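Maltose/maltodextrin transport permease homologue (Bdellovibrio bacteriovorus HD100, PDB 6FFL) binds maltodextrins such as maltotriose through this solute-binding domain, which is fused to the membrane-spanning MalF subunit of a probable maltose/maltodextrin ABC transporter. Local coordinates at residues M117-K122 against V246-A251. Residues are numbered along the deposited sequence; the frame is centred on the assembly and turned at random.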
# COMPACT_ATOMS: atom_id res chain seq x y z
N MET A 117 0.33 5.35 -7.92
CA MET A 117 0.01 6.06 -9.15
C MET A 117 0.78 7.37 -9.14
O MET A 117 1.39 7.74 -8.14
CB MET A 117 -1.50 6.30 -9.26
CG MET A 117 -2.00 7.36 -8.30
SD MET A 117 -3.72 7.11 -7.79
CE MET A 117 -3.54 5.73 -6.65
N LEU A 118 0.73 8.07 -10.27
CA LEU A 118 1.24 9.44 -10.32
C LEU A 118 0.12 10.38 -9.90
O LEU A 118 -1.03 10.23 -10.33
CB LEU A 118 1.73 9.80 -11.73
CG LEU A 118 2.47 11.13 -11.86
CD1 LEU A 118 3.88 10.98 -11.32
CD2 LEU A 118 2.50 11.62 -13.31
N LEU A 119 0.44 11.31 -9.00
CA LEU A 119 -0.47 12.39 -8.64
C LEU A 119 0.20 13.68 -9.08
O LEU A 119 1.42 13.79 -9.00
CB LEU A 119 -0.77 12.44 -7.13
CG LEU A 119 -1.44 11.20 -6.52
CD1 LEU A 119 -0.39 10.17 -6.10
CD2 LEU A 119 -2.31 11.62 -5.33
N TYR A 120 -0.59 14.64 -9.54
CA TYR A 120 -0.01 15.89 -9.99
C TYR A 120 -0.87 17.04 -9.50
O TYR A 120 -2.10 16.93 -9.45
CB TYR A 120 0.15 15.95 -11.52
CG TYR A 120 -1.10 15.67 -12.34
CD1 TYR A 120 -1.47 14.37 -12.65
CD2 TYR A 120 -1.88 16.71 -12.82
CE1 TYR A 120 -2.61 14.11 -13.42
CE2 TYR A 120 -3.01 16.47 -13.58
CZ TYR A 120 -3.37 15.17 -13.87
OH TYR A 120 -4.50 14.93 -14.63
N ASN A 121 -0.20 18.14 -9.12
CA ASN A 121 -0.86 19.34 -8.61
C ASN A 121 -1.27 20.20 -9.80
O ASN A 121 -0.42 20.67 -10.57
CB ASN A 121 0.09 20.08 -7.67
CG ASN A 121 -0.58 21.23 -6.91
OD1 ASN A 121 -1.60 21.77 -7.34
ND2 ASN A 121 0.02 21.62 -5.78
N LYS A 122 -2.58 20.40 -9.97
CA LYS A 122 -3.08 21.15 -11.11
C LYS A 122 -2.74 22.64 -11.04
O LYS A 122 -2.97 23.34 -12.03
CB LYS A 122 -4.59 20.94 -11.22
CG LYS A 122 -4.92 19.52 -11.65
CD LYS A 122 -6.42 19.26 -11.53
CE LYS A 122 -6.80 17.90 -12.08
NZ LYS A 122 -8.28 17.70 -12.09
N VAL A 246 -5.60 20.24 -1.91
CA VAL A 246 -4.77 20.11 -3.10
C VAL A 246 -5.69 19.73 -4.26
O VAL A 246 -6.42 18.74 -4.18
CB VAL A 246 -3.67 19.05 -2.91
CG1 VAL A 246 -2.76 19.00 -4.14
CG2 VAL A 246 -2.87 19.31 -1.64
N ASP A 247 -5.66 20.54 -5.32
CA ASP A 247 -6.37 20.22 -6.56
C ASP A 247 -5.46 19.31 -7.38
O ASP A 247 -4.61 19.76 -8.14
CB ASP A 247 -6.72 21.50 -7.33
CG ASP A 247 -7.54 21.22 -8.57
OD1 ASP A 247 -8.08 20.10 -8.70
OD2 ASP A 247 -7.64 22.12 -9.43
N PHE A 248 -5.64 18.00 -7.21
CA PHE A 248 -4.75 17.04 -7.85
C PHE A 248 -5.49 16.20 -8.88
O PHE A 248 -6.70 15.97 -8.78
CB PHE A 248 -4.09 16.12 -6.81
CG PHE A 248 -5.04 15.19 -6.09
CD1 PHE A 248 -5.69 15.59 -4.93
CD2 PHE A 248 -5.25 13.91 -6.56
CE1 PHE A 248 -6.54 14.72 -4.26
CE2 PHE A 248 -6.10 13.03 -5.89
CZ PHE A 248 -6.75 13.43 -4.74
N GLY A 249 -4.74 15.74 -9.88
CA GLY A 249 -5.16 14.70 -10.78
C GLY A 249 -4.34 13.44 -10.52
O GLY A 249 -3.36 13.46 -9.78
N ILE A 250 -4.77 12.34 -11.14
CA ILE A 250 -4.07 11.07 -11.00
C ILE A 250 -3.85 10.48 -12.38
O ILE A 250 -4.58 10.80 -13.33
CB ILE A 250 -4.81 10.06 -10.09
CG1 ILE A 250 -6.17 9.65 -10.68
CG2 ILE A 250 -4.99 10.61 -8.67
CD1 ILE A 250 -6.81 8.47 -9.90
N ALA A 251 -2.82 9.64 -12.50
CA ALA A 251 -2.47 9.03 -13.78
C ALA A 251 -1.62 7.80 -13.51
O ALA A 251 -1.09 7.61 -12.42
CB ALA A 251 -1.69 10.01 -14.68
O HOH W 1 -5.04 12.32 -15.35
O HOH W 2 -3.63 22.57 -5.62
O HOH W 3 -8.86 15.67 -10.75
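Tyr120 lays its ring across the backbone of Gly249, whose CA stands 3.8 Å from the ring centroid in a CH-pi contact. With CG between its own backbone N and carbonyl carbon (chi1 54°), the tyrosine turns over the neighbouring strand; glycine, with no side chain, lets the ring face meet the backbone. The same two residues form a hydrogen-bonded antiparallel pair, Leu118 and Ala251 form a second with two reciprocal N-H...O bonds, and Lys122 N reaches Asp247 O at 2.8 Å, a fifth backbone hydrogen bond. Beyond the ring, a water joins Tyr120 OH to Ile250 O.

The other face is mostly apolar: Leu119 CD2 lies 3.9 Å from Phe248 CD2, and Met117 SD meets Ile250 CG2 at 3.8 Å. Helices 216-224, 238-243 and 328-335 cover it. Asn121 is the polar exception: ND2 hydrogen-bonds Asn226 OD1, while OD1 accepts from Lys123 N and from a water that accepts from Asp247 N.

Strand 248-251 is outermost in the four-stranded sheet, beside 116-121. Lys122 NZ, water-bridged to Phe248 O, stays 4.2 Å from Asp247 OD1; the charges may attract weakly, but chiefly backbone bonds and apolar burial join the strands.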